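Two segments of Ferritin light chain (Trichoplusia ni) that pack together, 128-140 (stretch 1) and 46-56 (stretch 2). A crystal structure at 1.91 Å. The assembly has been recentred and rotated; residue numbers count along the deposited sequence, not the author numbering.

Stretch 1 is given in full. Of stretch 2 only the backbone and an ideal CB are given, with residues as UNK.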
# COMPACT_ATOMS: atom_id res chain seq x y z
N LYS A 128 -23.89 50.59 6.64
CA LYS A 128 -22.62 51.30 6.62
C LYS A 128 -21.57 50.46 5.89
O LYS A 128 -20.75 50.99 5.16
CB LYS A 128 -22.13 51.60 8.05
CG LYS A 128 -20.98 52.62 8.12
CD LYS A 128 -21.47 54.00 7.68
CE LYS A 128 -20.58 55.15 8.15
NZ LYS A 128 -19.26 55.22 7.45
N ALA A 129 -21.59 49.15 6.11
CA ALA A 129 -20.62 48.28 5.42
C ALA A 129 -20.87 48.38 3.91
O ALA A 129 -19.94 48.48 3.11
CB ALA A 129 -20.77 46.83 5.89
N LEU A 130 -22.15 48.36 3.52
CA LEU A 130 -22.50 48.45 2.10
C LEU A 130 -21.99 49.78 1.53
O LEU A 130 -21.34 49.80 0.48
CB LEU A 130 -24.02 48.35 1.92
CG LEU A 130 -24.57 48.53 0.50
CD1 LEU A 130 -24.01 47.43 -0.43
CD2 LEU A 130 -26.11 48.45 0.54
N ASP A 131 -22.26 50.89 2.22
CA ASP A 131 -21.80 52.21 1.75
C ASP A 131 -20.28 52.29 1.63
O ASP A 131 -19.75 52.84 0.66
CB ASP A 131 -22.24 53.34 2.69
CG ASP A 131 -23.75 53.57 2.67
OD1 ASP A 131 -24.40 53.32 1.64
OD2 ASP A 131 -24.28 54.02 3.71
N THR A 132 -19.56 51.78 2.63
CA THR A 132 -18.10 51.87 2.57
C THR A 132 -17.52 50.97 1.47
O THR A 132 -16.50 51.32 0.88
CB THR A 132 -17.43 51.52 3.94
OG1 THR A 132 -17.81 50.21 4.35
CG2 THR A 132 -17.86 52.53 5.00
N GLN A 133 -18.16 49.84 1.18
CA GLN A 133 -17.66 48.98 0.10
C GLN A 133 -17.96 49.66 -1.25
O GLN A 133 -17.14 49.61 -2.16
CB GLN A 133 -18.28 47.58 0.17
CG GLN A 133 -17.74 46.74 1.36
CD GLN A 133 -16.28 46.35 1.17
OE1 GLN A 133 -15.43 46.56 2.05
NE2 GLN A 133 -15.98 45.78 0.03
N LYS A 134 -19.12 50.31 -1.38
CA LYS A 134 -19.41 51.03 -2.62
C LYS A 134 -18.40 52.16 -2.81
O LYS A 134 -18.00 52.46 -3.94
CB LYS A 134 -20.83 51.62 -2.61
CG LYS A 134 -21.94 50.58 -2.78
CD LYS A 134 -23.31 51.27 -2.95
CE LYS A 134 -24.42 50.22 -3.08
NZ LYS A 134 -25.74 50.84 -3.43
N GLU A 135 -18.00 52.80 -1.72
CA GLU A 135 -17.01 53.87 -1.81
C GLU A 135 -15.67 53.30 -2.28
O GLU A 135 -15.00 53.89 -3.13
CB GLU A 135 -16.84 54.60 -0.46
CG GLU A 135 -15.72 55.65 -0.49
CD GLU A 135 -15.52 56.38 0.84
OE1 GLU A 135 -15.44 55.72 1.90
OE2 GLU A 135 -15.45 57.62 0.82
N LEU A 136 -15.26 52.15 -1.74
CA LEU A 136 -14.00 51.54 -2.19
C LEU A 136 -14.10 51.18 -3.67
O LEU A 136 -13.14 51.35 -4.43
CB LEU A 136 -13.71 50.26 -1.40
CG LEU A 136 -13.23 50.43 0.05
CD1 LEU A 136 -13.28 49.09 0.78
CD2 LEU A 136 -11.81 50.99 0.05
N ALA A 137 -15.26 50.69 -4.09
CA ALA A 137 -15.46 50.29 -5.48
C ALA A 137 -15.45 51.49 -6.42
O ALA A 137 -14.85 51.43 -7.49
CB ALA A 137 -16.79 49.51 -5.62
N GLU A 138 -16.13 52.57 -6.04
CA GLU A 138 -16.16 53.75 -6.90
C GLU A 138 -14.81 54.44 -6.93
O GLU A 138 -14.47 55.10 -7.92
CB GLU A 138 -17.29 54.69 -6.45
CG GLU A 138 -18.66 54.07 -6.76
CD GLU A 138 -19.83 54.93 -6.34
OE1 GLU A 138 -19.62 55.90 -5.59
OE2 GLU A 138 -20.98 54.63 -6.75
N ARG A 139 -14.03 54.30 -5.87
CA ARG A 139 -12.69 54.90 -5.87
C ARG A 139 -11.85 54.11 -6.89
O ARG A 139 -11.05 54.69 -7.62
CB ARG A 139 -12.05 54.81 -4.48
CG ARG A 139 -10.65 55.47 -4.40
CD ARG A 139 -10.74 57.00 -4.52
NE ARG A 139 -11.33 57.60 -3.32
CZ ARG A 139 -10.68 57.78 -2.16
NH1 ARG A 139 -9.41 57.41 -2.02
NH2 ARG A 139 -11.33 58.32 -1.14
N ALA A 140 -12.03 52.79 -6.96
CA ALA A 140 -11.28 52.02 -7.96
C ALA A 140 -11.69 52.46 -9.37
O ALA A 140 -10.85 52.56 -10.25
CB ALA A 140 -11.52 50.50 -7.79
N UNK A 46 -4.22 54.10 1.73
CA UNK A 46 -4.60 54.78 2.96
C UNK A 46 -6.08 54.55 3.30
O UNK A 46 -6.44 54.37 4.47
CB UNK A 46 -4.31 56.28 2.84
N UNK A 47 -6.93 54.56 2.28
CA UNK A 47 -8.36 54.32 2.51
C UNK A 47 -8.57 52.89 3.02
O UNK A 47 -9.35 52.66 3.94
CB UNK A 47 -9.16 54.56 1.23
N UNK A 48 -7.88 51.92 2.42
CA UNK A 48 -8.03 50.53 2.88
C UNK A 48 -7.51 50.39 4.31
O UNK A 48 -8.09 49.66 5.10
CB UNK A 48 -7.29 49.57 1.95
N UNK A 49 -6.43 51.08 4.62
CA UNK A 49 -5.86 51.00 5.97
C UNK A 49 -6.86 51.51 7.00
O UNK A 49 -7.11 50.87 8.03
CB UNK A 49 -4.56 51.80 6.06
N UNK A 50 -7.44 52.67 6.73
CA UNK A 50 -8.42 53.26 7.64
C UNK A 50 -9.64 52.35 7.77
O UNK A 50 -10.13 52.11 8.87
CB UNK A 50 -8.84 54.65 7.15
N UNK A 51 -10.14 51.86 6.64
CA UNK A 51 -11.31 50.99 6.71
C UNK A 51 -11.00 49.67 7.42
O UNK A 51 -11.88 49.13 8.09
CB UNK A 51 -11.84 50.71 5.30
N UNK A 52 -9.77 49.14 7.28
CA UNK A 52 -9.48 47.88 7.96
C UNK A 52 -9.69 48.04 9.46
O UNK A 52 -10.27 47.17 10.11
CB UNK A 52 -8.05 47.42 7.67
N UNK A 53 -9.25 49.17 10.02
CA UNK A 53 -9.44 49.39 11.45
C UNK A 53 -10.89 49.75 11.80
O UNK A 53 -11.35 49.39 12.89
CB UNK A 53 -8.50 50.50 11.93
N UNK A 54 -11.62 50.41 10.91
CA UNK A 54 -13.05 50.69 11.18
C UNK A 54 -13.79 49.34 11.29
O UNK A 54 -14.59 49.11 12.19
CB UNK A 54 -13.66 51.56 10.08
N UNK A 55 -13.53 48.45 10.33
CA UNK A 55 -14.18 47.13 10.33
C UNK A 55 -13.77 46.32 11.57
O UNK A 55 -14.57 45.56 12.12
CB UNK A 55 -13.82 46.36 9.06
N UNK A 56 -12.52 46.47 11.98
CA UNK A 56 -12.06 45.75 13.16
C UNK A 56 -12.86 46.19 14.39
O UNK A 56 -13.23 45.36 15.23
CB UNK A 56 -10.56 45.98 13.38

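The two helices run nearly antiparallel, at 169°, with their axes 11.3 Å apart at closest approach. That spacing leaves room for substantial side chains between them, and every position of stretch 2 has helical backbone angles, so the direction of CB carries most of the information.

At position 46 the CB points sideways and nothing of stretch 1 lies within 5.5 Å, so this contact selects little. The residue is Lys46, its chain fully extended and making no contact with stretch 1.

Position 47 points toward stretch 1. Its ideal CB lies 4.3 Å from Arg139 NH1 and 4.6 Å from Leu136 CD2, and a methyl group with the flat face of a guanidinium invites an apolar residue; leucine, isoleucine or methionine would all suit. It is Leu47, in the t, p rotamer. Its CD2 packs 3.7 Å from Leu136 CD2 and lies over one face of the Arg139 guanidinium, 3.8 Å from Arg139 CZ.

Position 48 points sideways, with its CB 5.1 Å from Leu136 CD2. A side chain that bends back could cover that methyl, so an aliphatic or a flat aromatic residue would do. It is His48, whose imidazole takes the methyl over its face in a CH-pi contact: Leu136 CD2 is 3.9 Å from the His48 ring centroid.

Positions 49 and 50 are out of reach of stretch 1, which sets no requirement; they are Leu49 and Glu50.

Position 51 points toward stretch 1, its CB 5.0 Å from Leu136 CD1. Farther out wait the carboxylate of Glu135 and the methyl of Thr132, so a long cationic chain is favoured, lysine or arginine. It is Arg51. Its NH2 donates to Glu135 OE1 at 2.8 Å, a nearly straight hydrogen bond within a salt bridge, and the carboxylate oxygen approaches near the guanidinium plane while Thr132 CG2 covers one face. A water accepts from Arg51 NE and donates to Thr132 O and Glu135 OE1, tying the side chain to the opposing backbone as well.

Positions 52 and 53 are again out of reach. Ser52 turns its OG to its own helix, donating to Leu49 O at 2.7 Å, and Tyr53 makes no contact with stretch 1.

Position 54 points toward stretch 1 but finds no atom within 5.5 Å of its CB, so small or polar residues would fit. Asp54 serves its own helix: Asp54 OD2 accepts from Arg51 NH1 at 2.9 Å, a salt bridge on the guanidinium that also binds Glu135.

Position 55 points sideways from a distance, yet Ala129, Thr132, Gln133 and Leu136 frame a hollow containing polar oxygens. Filling it takes a long side chain with a polar tip: tyrosine fits well, and lysine or arginine could also reach the oxygens. Tyr55 enters as a knob, and its OH hydrogen-bonds Thr132 OG1 at 2.6 Å; either hydroxyl could donate. Gln133 OE1 is 2.9 Å from Tyr55 OH.

Position 56 is out of reach, and Leu56 does not touch stretch 1.

Stretch 2, residues 46-56: KLHLERSYDYL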
# COMPACT_ATOMS: atom_id res chain seq x y z
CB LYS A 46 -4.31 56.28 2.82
CG LYS A 46 -4.74 57.13 4.01
CD LYS A 46 -4.44 58.60 3.73
CE LYS A 46 -5.17 59.51 4.69
NZ LYS A 46 -4.88 60.93 4.40
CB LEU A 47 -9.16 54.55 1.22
CG LEU A 47 -10.68 54.31 1.28
CD1 LEU A 47 -11.33 55.22 2.34
CD2 LEU A 47 -11.29 54.61 -0.10
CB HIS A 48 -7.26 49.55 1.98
CG HIS A 48 -7.99 49.18 0.72
ND1 HIS A 48 -7.95 49.95 -0.42
CD2 HIS A 48 -8.79 48.12 0.44
CE1 HIS A 48 -8.69 49.38 -1.35
NE2 HIS A 48 -9.22 48.28 -0.86
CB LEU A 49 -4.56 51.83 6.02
CG LEU A 49 -3.86 51.94 7.38
CD1 LEU A 49 -3.53 50.54 7.94
CD2 LEU A 49 -2.58 52.76 7.20
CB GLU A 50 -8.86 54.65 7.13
CG GLU A 50 -7.68 55.63 7.09
CD GLU A 50 -7.99 56.93 6.34
OE1 GLU A 50 -8.90 56.93 5.47
OE2 GLU A 50 -7.30 57.93 6.60
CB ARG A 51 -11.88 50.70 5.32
CG ARG A 51 -12.54 51.90 4.65
CD ARG A 51 -13.65 52.50 5.51
NE ARG A 51 -14.29 53.61 4.82
CZ ARG A 51 -14.83 54.67 5.42
NH1 ARG A 51 -14.82 54.76 6.74
NH2 ARG A 51 -15.37 55.64 4.69
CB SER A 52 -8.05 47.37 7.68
OG SER A 52 -7.05 48.15 8.32
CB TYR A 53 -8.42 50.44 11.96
CG TYR A 53 -7.08 49.78 12.28
CD1 TYR A 53 -5.94 50.00 11.49
CD2 TYR A 53 -6.98 48.89 13.35
CE1 TYR A 53 -4.73 49.35 11.77
CE2 TYR A 53 -5.78 48.24 13.64
CZ TYR A 53 -4.66 48.47 12.85
OH TYR A 53 -3.49 47.83 13.18
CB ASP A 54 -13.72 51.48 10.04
CG ASP A 54 -13.28 52.93 9.97
OD1 ASP A 54 -12.88 53.48 11.02
OD2 ASP A 54 -13.34 53.52 8.87
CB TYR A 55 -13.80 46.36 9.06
CG TYR A 55 -14.34 46.98 7.78
CD1 TYR A 55 -13.62 46.88 6.59
CD2 TYR A 55 -15.58 47.63 7.75
CE1 TYR A 55 -14.12 47.42 5.40
CE2 TYR A 55 -16.09 48.17 6.56
CZ TYR A 55 -15.35 48.05 5.39
OH TYR A 55 -15.83 48.55 4.19
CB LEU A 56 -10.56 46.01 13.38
CG LEU A 56 -9.97 45.27 14.60
CD1 LEU A 56 -10.09 43.77 14.36
CD2 LEU A 56 -8.51 45.65 14.79
O HOH W 1 -14.69 53.18 2.10
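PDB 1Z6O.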